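PDB 4FMV: glucuronoarabinoxylan endo-1,4-beta-xylanase from Clostridium papyrosolvens, which probably cleaves internal beta-1,4 linkages of xylan as a family 30 glycoside hydrolase, this chain being the catalytic part of a longer protein, a (beta/alpha)8 barrel with a beta-rich side region. Local coordinates for residues E249-D252 against S253-G257; M214-P217 against L218-Q221; G288-A291 against K292-P296; G278-K282 against R283-L287; T151-P155 against Q156-N160. All blocks are in the same frame, centred on the assembly; numbering follows the deposited sequence.

Contact 1: E249-D252 against S253-G257; sequences EIHD and SMVTG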
loop_
_atom_site.group_PDB
_atom_site.type_symbol
_atom_site.label_atom_id
_atom_site.label_comp_id
_atom_site.label_asym_id
_atom_site.label_seq_id
_atom_site.Cartn_x
_atom_site.Cartn_y
_atom_site.Cartn_z
ATOM N N GLU A 249 9.434 8.657 -0.993
ATOM C CA GLU A 249 8.130 8.422 -1.612
ATOM C C GLU A 249 7.039 7.985 -0.623
ATOM O O GLU A 249 5.875 8.408 -0.723
ATOM C CB GLU A 249 8.239 7.390 -2.728
ATOM C CG GLU A 249 6.921 7.188 -3.458
ATOM C CD GLU A 249 7.110 6.333 -4.681
ATOM O OE1 GLU A 249 7.693 6.815 -5.671
ATOM O OE2 GLU A 249 6.696 5.176 -4.644
ATOM N N ILE A 250 7.389 7.149 0.346
ATOM C CA ILE A 250 6.377 6.781 1.331
ATOM C C ILE A 250 5.954 8.014 2.127
ATOM O O ILE A 250 4.769 8.232 2.368
ATOM C CB ILE A 250 6.841 5.646 2.273
ATOM C CG1 ILE A 250 7.239 4.410 1.458
ATOM C CG2 ILE A 250 5.727 5.292 3.249
ATOM C CD1 ILE A 250 7.967 3.307 2.288
ATOM N N HIS A 251 6.928 8.830 2.510
ATOM C CA HIS A 251 6.641 10.119 3.139
ATOM C C HIS A 251 5.682 10.936 2.279
ATOM O O HIS A 251 4.681 11.459 2.779
ATOM C CB HIS A 251 7.950 10.889 3.375
ATOM C CG HIS A 251 7.756 12.347 3.656
ATOM N ND1 HIS A 251 7.782 12.868 4.933
ATOM C CD2 HIS A 251 7.544 13.394 2.824
ATOM C CE1 HIS A 251 7.593 14.176 4.873
ATOM N NE2 HIS A 251 7.444 14.522 3.608
ATOM N N ASP A 252 5.971 11.033 0.981
ATOM C CA ASP A 252 5.158 11.856 0.074
ATOM C C ASP A 252 3.737 11.281 -0.060
ATOM O O ASP A 252 2.760 12.018 -0.128
ATOM C CB ASP A 252 5.825 11.974 -1.307
ATOM C CG ASP A 252 7.039 12.934 -1.321
ATOM O OD1 ASP A 252 7.040 13.919 -0.565
ATOM O OD2 ASP A 252 7.997 12.709 -2.101
ATOM N N SER A 253 3.620 9.958 -0.082
ATOM C CA SER A 253 2.306 9.314 -0.157
ATOM C C SER A 253 1.469 9.628 1.086
ATOM O O SER A 253 0.254 9.756 0.995
ATOM C CB SER A 253 2.438 7.787 -0.303
ATOM O OG SER A 253 2.787 7.187 0.933
ATOM N N MET A 254 2.130 9.733 2.241
ATOM C CA MET A 254 1.470 10.062 3.499
ATOM C C MET A 254 1.135 11.545 3.601
ATOM O O MET A 254 0.036 11.907 4.007
ATOM C CB MET A 254 2.362 9.668 4.693
ATOM C CG MET A 254 2.522 8.157 4.887
ATOM S SD MET A 254 0.994 7.335 5.390
ATOM C CE MET A 254 0.555 6.338 3.975
ATOM N N VAL A 255 2.098 12.392 3.239
ATOM C CA VAL A 255 2.012 13.831 3.495
ATOM C C VAL A 255 1.304 14.599 2.361
ATOM O O VAL A 255 0.296 15.274 2.582
ATOM C CB VAL A 255 3.403 14.434 3.869
ATOM C CG1 VAL A 255 3.357 15.986 3.880
ATOM C CG2 VAL A 255 3.875 13.889 5.230
ATOM N N THR A 256 1.862 14.545 1.159
ATOM C CA THR A 256 1.172 15.092 -0.010
ATOM C C THR A 256 -0.052 14.266 -0.450
ATOM O O THR A 256 -1.101 14.824 -0.776
ATOM C CB THR A 256 2.143 15.266 -1.178
ATOM O OG1 THR A 256 3.177 16.150 -0.749
ATOM C CG2 THR A 256 1.444 15.918 -2.382
ATOM N N GLY A 257 0.073 12.941 -0.448
ATOM C CA GLY A 257 -1.008 12.099 -0.927
ATOM C C GLY A 257 -2.144 11.902 0.063
ATOM O O GLY A 257 -3.276 11.596 -0.335
HETATM O O HOH W 1 5.068 15.296 0.658
#
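Ser253 turns its hydroxyl between its own backbone N and carbonyl carbon (chi1 76°), folding OG back onto the preceding turn to donate to Ile250 O at 2.7 Å. The same oxygen accepts Met254 N at 3.0 Å, so two donors grip one carbonyl. His251 has its CG trans to the backbone N (chi1 164°), which turns the imidazole along the helix so that one face meets Val255. There Val255 CG2 lies 4.0 Å from the ring centroid and 20° off the ring normal, a CH-pi contact. Water 1 bridges Asp252 and Thr256, donating to Asp252 OD1 at 2.7 Å and bonding to Thr256 OG1; Asp252 OD2 has its salt-bridge partner in Lys248. Val255 N bonds to His251 O, and Gly257 N donates to Asp252 O, five residues back, at 2.9 Å. This i to i+5 bond lies near the C-terminal end of helix 240-255, which connects strands 227-232 and 261-266 in a beta-alpha-beta unit of the (beta/alpha)8 barrel.

Contact 2: M214-P217 against L218-Q221; sequences MAYP and LYQQ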
loop_
_atom_site.group_PDB
_atom_site.type_symbol
_atom_site.label_atom_id
_atom_site.label_comp_id
_atom_site.label_asym_id
_atom_site.label_seq_id
_atom_site.Cartn_x
_atom_site.Cartn_y
_atom_site.Cartn_z
ATOM N N MET A 214 0.431 13.157 -6.643
ATOM C CA MET A 214 0.016 12.284 -5.549
ATOM C C MET A 214 -1.207 12.840 -4.822
ATOM O O MET A 214 -1.944 12.089 -4.176
ATOM C CB MET A 214 1.162 12.064 -4.561
ATOM C CG MET A 214 2.357 11.319 -5.151
ATOM S SD MET A 214 3.711 11.059 -3.968
ATOM C CE MET A 214 5.000 10.428 -5.070
ATOM N N ALA A 215 -1.405 14.156 -4.890
ATOM C CA ALA A 215 -2.595 14.788 -4.321
ATOM C C ALA A 215 -3.761 14.597 -5.293
ATOM O O ALA A 215 -3.578 14.622 -6.513
ATOM C CB ALA A 215 -2.342 16.300 -4.077
ATOM N N TYR A 216 -4.960 14.407 -4.769
ATOM C CA TYR A 216 -6.107 14.132 -5.635
ATOM C C TYR A 216 -7.304 14.912 -5.114
ATOM O O TYR A 216 -8.103 14.362 -4.391
ATOM C CB TYR A 216 -6.424 12.623 -5.636
ATOM C CG TYR A 216 -7.315 12.133 -6.758
ATOM C CD1 TYR A 216 -7.875 13.016 -7.694
ATOM C CD2 TYR A 216 -7.611 10.788 -6.876
ATOM C CE1 TYR A 216 -8.697 12.545 -8.725
ATOM C CE2 TYR A 216 -8.434 10.311 -7.898
ATOM C CZ TYR A 216 -8.969 11.186 -8.812
ATOM O OH TYR A 216 -9.769 10.677 -9.819
ATOM N N PRO A 217 -7.409 16.206 -5.453
ATOM C CA PRO A 217 -8.519 17.013 -4.923
ATOM C C PRO A 217 -9.909 16.402 -5.129
ATOM O O PRO A 217 -10.741 16.444 -4.214
ATOM C CB PRO A 217 -8.405 18.314 -5.715
ATOM C CG PRO A 217 -6.934 18.430 -5.980
ATOM C CD PRO A 217 -6.456 17.023 -6.226
ATOM N N LEU A 218 -10.192 15.864 -6.308
ATOM C CA LEU A 218 -11.541 15.334 -6.534
ATOM C C LEU A 218 -11.851 14.173 -5.575
ATOM O O LEU A 218 -12.941 14.090 -5.002
ATOM C CB LEU A 218 -11.719 14.873 -7.978
ATOM C CG LEU A 218 -13.120 14.360 -8.287
ATOM C CD1 LEU A 218 -14.165 15.426 -7.958
ATOM C CD2 LEU A 218 -13.233 13.934 -9.746
ATOM N N TYR A 219 -10.887 13.287 -5.378
ATOM C CA TYR A 219 -11.094 12.212 -4.411
ATOM C C TYR A 219 -11.357 12.781 -3.025
ATOM O O TYR A 219 -12.282 12.342 -2.342
ATOM C CB TYR A 219 -9.905 11.247 -4.336
ATOM C CG TYR A 219 -10.008 10.366 -3.105
ATOM C CD1 TYR A 219 -10.828 9.236 -3.105
ATOM C CD2 TYR A 219 -9.318 10.680 -1.937
ATOM C CE1 TYR A 219 -10.944 8.437 -1.980
ATOM C CE2 TYR A 219 -9.423 9.882 -0.796
ATOM C CZ TYR A 219 -10.243 8.774 -0.832
ATOM O OH TYR A 219 -10.374 7.990 0.279
ATOM N N GLN A 220 -10.541 13.745 -2.592
ATOM C CA GLN A 220 -10.744 14.339 -1.267
ATOM C C GLN A 220 -12.155 14.882 -1.108
ATOM O O GLN A 220 -12.784 14.702 -0.071
ATOM C CB GLN A 220 -9.716 15.446 -0.968
ATOM C CG GLN A 220 -8.296 14.908 -0.816
ATOM C CD GLN A 220 -8.185 13.836 0.271
ATOM O OE1 GLN A 220 -8.895 13.877 1.291
ATOM N NE2 GLN A 220 -7.287 12.886 0.065
ATOM N N GLN A 221 -12.670 15.542 -2.131
ATOM C CA GLN A 221 -14.006 16.103 -1.999
ATOM C C GLN A 221 -15.066 14.989 -1.994
ATOM O O GLN A 221 -16.140 15.148 -1.428
ATOM C CB GLN A 221 -14.252 17.171 -3.065
ATOM C CG GLN A 221 -14.968 16.703 -4.305
ATOM C CD GLN A 221 -15.506 17.878 -5.124
ATOM O OE1 GLN A 221 -15.268 19.042 -4.782
ATOM N NE2 GLN A 221 -16.233 17.580 -6.203
HETATM O O HOH W 2 -5.198 13.323 -1.927
#
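Tyr219 CB sits over one face of the Tyr216 ring, 3.9 Å from its centroid and 30° off the normal, which meets the geometry of a CH-pi contact. Its closest approach is 3.5 Å, to Tyr216 CD2. The two tyrosine side chains cross at about a right angle, and the Tyr219 side chain leads away toward Leu190 and Leu202. Leu218 runs alongside Tyr216 in the same direction, with CB 3.9 Å from Tyr216 CE1. With CG opposite its backbone N (chi1 -164°), the Tyr216 ring lies beside the first turn of helix 217-221. Tyr216 is the N-cap residue, and its carbonyl O receives Gln220 N at 3.1 Å in a nearly straight bond (169° at the hydrogen). Water 2 accepts from both Tyr216 N and Gln220 NE2, the latter at 2.9 Å, tying the bent glutamine side chain back to the cap. Farther out, Tyr216 OH bonds to Asp187 and Ser186 of helix 183-190, and Phe181 meets the ring nearly perpendicularly. The chemistry is therefore divided: carbon contacts from Tyr219 CB and Leu218 CB pack the ring, whereas polar bonds hold its hydroxyl and the backbone at its root.

Contact 3: G288-A291 against K292-P296; sequences GQFA and KFIRP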
loop_
_atom_site.group_PDB
_atom_site.type_symbol
_atom_site.label_atom_id
_atom_site.label_comp_id
_atom_site.label_asym_id
_atom_site.label_seq_id
_atom_site.Cartn_x
_atom_site.Cartn_y
_atom_site.Cartn_z
ATOM N N GLY A 288 9.378 -1.065 6.946
ATOM C CA GLY A 288 9.141 -1.368 8.351
ATOM C C GLY A 288 9.222 -0.179 9.307
ATOM O O GLY A 288 8.588 -0.188 10.371
ATOM N N GLN A 289 10.025 0.829 8.957
ATOM C CA GLN A 289 10.110 2.064 9.737
ATOM C C GLN A 289 8.735 2.698 9.874
ATOM O O GLN A 289 8.465 3.448 10.833
ATOM C CB GLN A 289 11.038 3.066 9.042
ATOM C CG GLN A 289 12.495 2.624 8.923
ATOM C CD GLN A 289 13.279 2.738 10.210
ATOM O OE1 GLN A 289 14.345 2.139 10.346
ATOM N NE2 GLN A 289 12.770 3.519 11.160
ATOM N N PHE A 290 7.881 2.414 8.887
ATOM C CA PHE A 290 6.467 2.801 8.906
ATOM C C PHE A 290 5.608 1.712 9.530
ATOM O O PHE A 290 4.912 1.970 10.527
ATOM C CB PHE A 290 5.956 3.150 7.503
ATOM C CG PHE A 290 6.584 4.405 6.920
ATOM C CD1 PHE A 290 7.753 4.334 6.176
ATOM C CD2 PHE A 290 6.004 5.651 7.130
ATOM C CE1 PHE A 290 8.339 5.490 5.655
ATOM C CE2 PHE A 290 6.570 6.811 6.602
ATOM C CZ PHE A 290 7.742 6.731 5.863
ATOM N N ALA A 291 5.613 0.527 8.905
ATOM C CA ALA A 291 4.674 -0.567 9.217
ATOM C C ALA A 291 4.690 -1.009 10.648
ATOM O O ALA A 291 3.644 -1.255 11.234
ATOM C CB ALA A 291 4.976 -1.776 8.354
ATOM N N LYS A 292 5.888 -1.168 11.198
ATOM C CA LYS A 292 6.023 -1.736 12.531
ATOM C C LYS A 292 5.392 -0.816 13.552
ATOM O O LYS A 292 4.689 -1.279 14.450
ATOM C CB LYS A 292 7.500 -1.949 12.887
ATOM C CG LYS A 292 7.742 -2.674 14.235
ATOM C CD LYS A 292 7.102 -4.050 14.295
ATOM C CE LYS A 292 7.465 -4.808 15.597
ATOM N NZ LYS A 292 6.962 -6.229 15.513
ATOM N N PHE A 293 5.713 0.478 13.456
ATOM C CA PHE A 293 5.267 1.428 14.468
ATOM C C PHE A 293 3.969 2.199 14.226
ATOM O O PHE A 293 3.351 2.654 15.194
ATOM C CB PHE A 293 6.430 2.376 14.816
ATOM C CG PHE A 293 7.739 1.656 14.949
ATOM C CD1 PHE A 293 7.957 0.797 16.018
ATOM C CD2 PHE A 293 8.717 1.776 13.977
ATOM C CE1 PHE A 293 9.131 0.095 16.131
ATOM C CE2 PHE A 293 9.902 1.072 14.086
ATOM C CZ PHE A 293 10.106 0.232 15.172
ATOM N N ILE A 294 3.472 2.246 12.989
ATOM C CA ILE A 294 2.233 2.981 12.783
ATOM C C ILE A 294 1.194 1.924 12.478
ATOM O O ILE A 294 1.022 1.506 11.327
ATOM C CB ILE A 294 2.368 3.904 11.542
ATOM C CG1 ILE A 294 3.614 4.775 11.650
ATOM C CG2 ILE A 294 1.108 4.763 11.333
ATOM C CD1 ILE A 294 3.962 5.520 10.341
ATOM N N ARG A 295 0.386 1.631 13.489
ATOM C CA ARG A 295 -0.504 0.478 13.455
ATOM C C ARG A 295 -1.820 0.866 12.797
ATOM O O ARG A 295 -2.208 2.029 12.813
ATOM C CB ARG A 295 -0.766 -0.026 14.883
ATOM C CG ARG A 295 0.495 -0.434 15.653
ATOM C CD ARG A 295 1.344 -1.375 14.808
ATOM N NE ARG A 295 0.599 -2.539 14.333
ATOM C CZ ARG A 295 1.067 -3.396 13.428
ATOM N NH1 ARG A 295 2.273 -3.203 12.913
ATOM N NH2 ARG A 295 0.332 -4.440 13.038
ATOM N N PRO A 296 -2.521 -0.112 12.232
ATOM C CA PRO A 296 -3.837 0.188 11.682
ATOM C C PRO A 296 -4.713 0.902 12.719
ATOM O O PRO A 296 -4.852 0.430 13.859
ATOM C CB PRO A 296 -4.392 -1.210 11.406
ATOM C CG PRO A 296 -3.175 -1.986 11.005
ATOM C CD PRO A 296 -2.095 -1.490 11.931
HETATM O O HOH W 3 1.145 -0.988 10.254
#
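Ile294 folds back on the end of helix 282-291, and its CB lies 3.4 Å from Phe290 O. One step on, CG1 is 3.3 Å from that carbonyl oxygen; with CG1 trans to the carbonyl carbon of Ile294 (chi1 -52°), the branch runs alongside Phe290, pointing the same way. At the tip, CD1 packs against Phe290 CD2 at 3.8 Å. The backbone runs with it: Ile294 N donates to Phe290 O at 2.9 Å. Phe290 and Ile294 both also touch Tyr316 of strand 311-318, while Ile294 reaches Ile16 and Phe19 of strand 11-22. The turn thus lies where a barrel helix hands the chain to strand 299-303, between the (beta/alpha)8 barrel and the beta-rich region that follows. Lys292 N closes the preceding turn on Gly288 O. Gln289 O lies at the edge of the Phe293 ring, near the ring plane, 3.6 Å from CD2, and Lys292 CB covers one face over the centre. The Phe293 ring also stacks with Tyr351. Water 3 donates to both Ala291 O and Ile294 O, at 2.7 Å each. Near it, Arg295 makes a weak bond from NH1 to Lys292 O, and the same nitrogen has a further partner in Gly42 O.

Contact 4: G278-K282 against R283-L287; sequences GTIYK and RAYVL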
loop_
_atom_site.group_PDB
_atom_site.type_symbol
_atom_site.label_atom_id
_atom_site.label_comp_id
_atom_site.label_asym_id
_atom_site.label_seq_id
_atom_site.Cartn_x
_atom_site.Cartn_y
_atom_site.Cartn_z
ATOM N N GLY A 278 14.760 -16.784 2.998
ATOM C CA GLY A 278 14.522 -16.014 4.205
ATOM C C GLY A 278 15.387 -14.787 4.449
ATOM O O GLY A 278 15.218 -14.117 5.477
ATOM N N THR A 279 16.289 -14.471 3.517
ATOM C CA THR A 279 17.059 -13.225 3.571
ATOM C C THR A 279 16.111 -12.025 3.403
ATOM O O THR A 279 15.193 -12.073 2.588
ATOM C CB THR A 279 18.140 -13.198 2.463
ATOM O OG1 THR A 279 19.113 -14.232 2.710
ATOM C CG2 THR A 279 18.845 -11.843 2.429
ATOM N N ILE A 280 16.319 -10.968 4.189
ATOM C CA ILE A 280 15.447 -9.787 4.175
ATOM C C ILE A 280 16.226 -8.557 3.705
ATOM O O ILE A 280 17.238 -8.208 4.301
ATOM C CB ILE A 280 14.887 -9.503 5.595
ATOM C CG1 ILE A 280 14.101 -10.715 6.113
ATOM C CG2 ILE A 280 13.984 -8.255 5.590
ATOM C CD1 ILE A 280 12.880 -11.064 5.299
ATOM N N TYR A 281 15.752 -7.903 2.650
ATOM C CA TYR A 281 16.461 -6.783 2.045
ATOM C C TYR A 281 16.294 -5.492 2.819
ATOM O O TYR A 281 15.321 -5.306 3.546
ATOM C CB TYR A 281 15.980 -6.552 0.616
ATOM C CG TYR A 281 16.289 -7.679 -0.339
ATOM C CD1 TYR A 281 17.449 -8.450 -0.208
ATOM C CD2 TYR A 281 15.424 -7.975 -1.367
ATOM C CE1 TYR A 281 17.731 -9.478 -1.116
ATOM C CE2 TYR A 281 15.687 -8.988 -2.259
ATOM C CZ TYR A 281 16.835 -9.738 -2.137
ATOM O OH TYR A 281 17.064 -10.745 -3.060
ATOM N N LYS A 282 17.254 -4.594 2.653
ATOM C CA LYS A 282 17.181 -3.293 3.317
ATOM C C LYS A 282 15.862 -2.574 3.041
ATOM O O LYS A 282 15.289 -1.970 3.947
ATOM C CB LYS A 282 18.377 -2.420 2.933
ATOM C CG LYS A 282 18.452 -1.093 3.696
ATOM C CD LYS A 282 19.826 -0.440 3.460
ATOM C CE LYS A 282 20.942 -1.347 4.000
ATOM N NZ LYS A 282 20.910 -1.336 5.494
ATOM N N ARG A 283 15.380 -2.642 1.798
ATOM C CA ARG A 283 14.108 -2.025 1.429
ATOM C C ARG A 283 12.953 -2.480 2.316
ATOM O O ARG A 283 12.040 -1.694 2.590
ATOM C CB ARG A 283 13.769 -2.284 -0.049
ATOM C CG ARG A 283 14.550 -1.426 -1.052
ATOM C CD ARG A 283 14.593 -2.137 -2.403
ATOM N NE ARG A 283 15.484 -3.288 -2.311
ATOM C CZ ARG A 283 15.495 -4.312 -3.151
ATOM N NH1 ARG A 283 14.649 -4.352 -4.159
ATOM N NH2 ARG A 283 16.352 -5.310 -2.963
ATOM N N ALA A 284 12.990 -3.731 2.780
ATOM C CA ALA A 284 11.943 -4.230 3.682
ATOM C C ALA A 284 11.930 -3.443 4.987
ATOM O O ALA A 284 10.869 -3.149 5.531
ATOM C CB ALA A 284 12.139 -5.737 3.973
ATOM N N TYR A 285 13.117 -3.116 5.484
ATOM C CA TYR A 285 13.269 -2.347 6.718
ATOM C C TYR A 285 12.858 -0.878 6.526
ATOM O O TYR A 285 12.265 -0.278 7.428
ATOM C CB TYR A 285 14.697 -2.441 7.228
ATOM C CG TYR A 285 15.115 -3.854 7.604
ATOM C CD1 TYR A 285 14.847 -4.363 8.869
ATOM C CD2 TYR A 285 15.760 -4.678 6.692
ATOM C CE1 TYR A 285 15.230 -5.653 9.226
ATOM C CE2 TYR A 285 16.154 -5.987 7.042
ATOM C CZ TYR A 285 15.876 -6.462 8.306
ATOM O OH TYR A 285 16.252 -7.733 8.677
ATOM N N VAL A 286 13.139 -0.309 5.354
ATOM C CA VAL A 286 12.624 1.027 5.040
ATOM C C VAL A 286 11.101 1.044 5.239
ATOM O O VAL A 286 10.564 1.917 5.922
ATOM C CB VAL A 286 12.928 1.453 3.595
ATOM C CG1 VAL A 286 12.137 2.770 3.246
ATOM C CG2 VAL A 286 14.435 1.626 3.381
ATOM N N LEU A 287 10.401 0.079 4.649
ATOM C CA LEU A 287 8.949 0.022 4.812
ATOM C C LEU A 287 8.573 -0.252 6.264
ATOM O O LEU A 287 7.569 0.274 6.765
ATOM C CB LEU A 287 8.314 -1.000 3.863
ATOM C CG LEU A 287 6.788 -1.107 3.854
ATOM C CD1 LEU A 287 6.173 0.207 3.380
ATOM C CD2 LEU A 287 6.337 -2.249 2.940
#
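Ile280 lays its CG2 methyl against both Ala284 and Tyr285, 3.5 Å from Ala284 CB and 3.5 Å from Tyr285 CE2. With CG1 trans to the carbonyl carbon (chi1 -59°), CG2 is opposite the backbone N and faces the helix start. The isoleucine and Tyr285 side chains cross at about a right angle, and the methyl reaches the ring obliquely. The tyrosine ring also has Lys282 O near its plane at the edge. Tyr281 and Arg283 run side by side with ring and guanidinium planes only 14° apart; Arg283 NH2 comes within 3.2 Å of Tyr281 CD2, obliquely to the ring. Arg283 is positioned from outside by a salt bridge from NE to Asp238 and by bonds from NH1 to Phe235 O and Pro270 O. Ala284 N bonds to Tyr281 O at 2.9 Å, approaching from above the carbonyl plane, 55° out of it. The straighter bond from Val286 N to Lys282 O, 3.1 Å long, is of the helical i to i+4 kind. Helix 282-291 starts here between two helical neighbours: Ile280 and Ala284 touch Leu37 of helix 31-40, whereas Val286 packs on Ile243 of helix 240-255 and Leu287 meets Tyr262 and Tyr264 of strand 261-266.

Contact 5: T151-P155 against Q156-N160; sequences TWWTP and QEMLN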
loop_
_atom_site.group_PDB
_atom_site.type_symbol
_atom_site.label_atom_id
_atom_site.label_comp_id
_atom_site.label_asym_id
_atom_site.label_seq_id
_atom_site.Cartn_x
_atom_site.Cartn_y
_atom_site.Cartn_z
ATOM N N THR A 151 -5.017 -7.574 -19.515
ATOM C CA THR A 151 -6.332 -7.081 -19.959
ATOM C C THR A 151 -6.565 -5.547 -19.833
ATOM O O THR A 151 -6.485 -4.990 -18.733
ATOM C CB THR A 151 -7.416 -7.887 -19.192
ATOM O OG1 THR A 151 -7.225 -9.285 -19.478
ATOM C CG2 THR A 151 -8.827 -7.482 -19.585
ATOM N N TRP A 152 -6.844 -4.878 -20.957
ATOM C CA TRP A 152 -7.155 -3.425 -21.001
ATOM C C TRP A 152 -8.597 -3.092 -20.599
ATOM O O TRP A 152 -9.530 -3.811 -20.973
ATOM C CB TRP A 152 -7.016 -2.887 -22.434
ATOM C CG TRP A 152 -5.634 -2.793 -23.006
ATOM C CD1 TRP A 152 -5.037 -3.678 -23.883
ATOM C CD2 TRP A 152 -4.687 -1.741 -22.797
ATOM N NE1 TRP A 152 -3.774 -3.245 -24.207
ATOM C CE2 TRP A 152 -3.534 -2.056 -23.558
ATOM C CE3 TRP A 152 -4.699 -0.552 -22.043
ATOM C CZ2 TRP A 152 -2.401 -1.239 -23.579
ATOM C CZ3 TRP A 152 -3.565 0.257 -22.062
ATOM C CH2 TRP A 152 -2.435 -0.087 -22.828
ATOM N N TRP A 153 -8.788 -1.976 -19.890
ATOM C CA TRP A 153 -10.099 -1.375 -19.706
ATOM C C TRP A 153 -9.959 0.116 -19.922
ATOM O O TRP A 153 -9.110 0.738 -19.306
ATOM C CB TRP A 153 -10.611 -1.528 -18.263
ATOM C CG TRP A 153 -10.685 -2.913 -17.709
ATOM C CD1 TRP A 153 -9.674 -3.817 -17.609
ATOM C CD2 TRP A 153 -11.834 -3.527 -17.122
ATOM N NE1 TRP A 153 -10.126 -4.972 -17.008
ATOM C CE2 TRP A 153 -11.446 -4.815 -16.694
ATOM C CE3 TRP A 153 -13.160 -3.110 -16.918
ATOM C CZ2 TRP A 153 -12.340 -5.700 -16.074
ATOM C CZ3 TRP A 153 -14.048 -3.995 -16.310
ATOM C CH2 TRP A 153 -13.628 -5.270 -15.893
ATOM N N THR A 154 -10.782 0.696 -20.786
ATOM C CA THR A 154 -10.837 2.140 -20.898
ATOM C C THR A 154 -11.453 2.685 -19.618
ATOM O O THR A 154 -12.082 1.939 -18.847
ATOM C CB THR A 154 -11.724 2.556 -22.074
ATOM O OG1 THR A 154 -13.072 2.121 -21.826
ATOM C CG2 THR A 154 -11.208 1.935 -23.383
ATOM N N PRO A 155 -11.266 3.990 -19.362
ATOM C CA PRO A 155 -11.981 4.586 -18.232
ATOM C C PRO A 155 -13.478 4.323 -18.314
ATOM O O PRO A 155 -14.116 4.129 -17.279
ATOM C CB PRO A 155 -11.689 6.076 -18.396
ATOM C CG PRO A 155 -10.294 6.077 -18.998
ATOM C CD PRO A 155 -10.300 4.921 -19.963
ATOM N N GLN A 156 -14.034 4.316 -19.521
ATOM C CA GLN A 156 -15.482 4.111 -19.666
ATOM C C GLN A 156 -15.852 2.661 -19.353
ATOM O O GLN A 156 -16.863 2.398 -18.714
ATOM C CB GLN A 156 -15.981 4.511 -21.078
ATOM C CG GLN A 156 -17.482 4.293 -21.283
ATOM C CD GLN A 156 -18.326 5.240 -20.459
ATOM O OE1 GLN A 156 -18.051 6.445 -20.401
ATOM N NE2 GLN A 156 -19.351 4.708 -19.805
ATOM N N GLU A 157 -15.033 1.718 -19.800
ATOM C CA GLU A 157 -15.289 0.312 -19.489
ATOM C C GLU A 157 -15.305 0.063 -17.984
ATOM O O GLU A 157 -16.206 -0.601 -17.472
ATOM C CB GLU A 157 -14.259 -0.581 -20.181
ATOM C CG GLU A 157 -14.697 -0.907 -21.602
ATOM C CD GLU A 157 -13.555 -1.243 -22.525
ATOM O OE1 GLU A 157 -12.388 -1.237 -22.060
ATOM O OE2 GLU A 157 -13.826 -1.481 -23.723
ATOM N N MET A 158 -14.286 0.574 -17.296
ATOM C CA MET A 158 -14.203 0.503 -15.836
ATOM C C MET A 158 -15.437 1.135 -15.184
ATOM O O MET A 158 -16.000 0.566 -14.243
ATOM C CB MET A 158 -12.940 1.206 -15.345
ATOM C CG MET A 158 -12.823 1.310 -13.812
ATOM S SD MET A 158 -12.581 -0.266 -12.974
ATOM C CE MET A 158 -11.162 -0.925 -13.848
ATOM N N LEU A 159 -15.857 2.302 -15.684
ATOM C CA LEU A 159 -17.085 2.951 -15.202
ATOM C C LEU A 159 -18.301 2.033 -15.354
ATOM O O LEU A 159 -19.081 1.864 -14.412
ATOM C CB LEU A 159 -17.348 4.299 -15.917
ATOM C CG LEU A 159 -18.668 5.014 -15.557
ATOM C CD1 LEU A 159 -18.785 5.279 -14.061
ATOM C CD2 LEU A 159 -18.880 6.304 -16.350
ATOM N N ASN A 160 -18.456 1.429 -16.531
ATOM C CA ASN A 160 -19.619 0.577 -16.788
ATOM C C ASN A 160 -19.712 -0.573 -15.764
ATOM O O ASN A 160 -20.783 -0.866 -15.226
ATOM C CB ASN A 160 -19.566 0.005 -18.202
ATOM C CG ASN A 160 -19.776 1.054 -19.265
ATOM O OD1 ASN A 160 -20.315 2.130 -18.994
ATOM N ND2 ASN A 160 -19.365 0.742 -20.495
HETATM O O HOH W 4 -10.245 -1.999 -23.407
#
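The backbone leaves the weakly bonded strand 151-152 in extended form and turns at Thr154 into helix 155-164, where Met158 N meets Thr154 O at 3.0 Å in an almost straight bond (179° at the hydrogen). Thr154 and Glu157 form a capping box across this turn. Glu157 N donates to Thr154 OG1 at 2.8 Å; in return Thr154 N donates to Glu157 OE1, also at 2.8 Å, meeting the carboxylate from 38° above its plane. The threonine hydroxyl stands between its backbone N and carbonyl carbon (chi1 64°), facing the first helical turn. Water 4 adds a donor to Glu157 OE1 at 2.6 Å and bonds weakly to Trp152 O. The other carboxylate oxygen, OE2, bonds to Tyr111 OH.

Met158, bent at chi2 and chi3, places CE over one face of the Trp153 indole, 4.2 Å from CD2. Met158 SD stands 5.4 Å from the centroid of the six-membered ring, an oblique Met-aromatic contact. Trp153 NE1 bonds to Gln141 OE1, which gives the indole N-H a partner. Met158 also touches Met185 and Ile189 of helix 183-190. The Thr154 hydroxyl gives a partner to Glu157 N, a first-turn N-H, while the carboxylate returns a bond to the cap's own N-H and would probably be stabilised in its charged form by the helix dipole.

Overall arrangement
From the N terminus, contact 5 comes first, where strand 151-152 passes into helix 155-164. Contact 2 follows, starting helix 217-221 after strand 201-205. Contact 1 closes the end of helix 240-255 ahead of strand 261-266; contacts 4 and 3 then mark the beginning and end of helix 282-291. All five are local turns in series, and none nests or crosses. Contact 1 links several: Asp252 CB touches Met214 SD of contact 2 at 3.5 Å, Ile250 CG2 meets Phe290 CE1 of contact 3, and Ile250 CD1 reaches Leu287 CD1 of contact 4. Contact 5 touches none of the others; its nearest atoms to contact 2 are about 10 Å away.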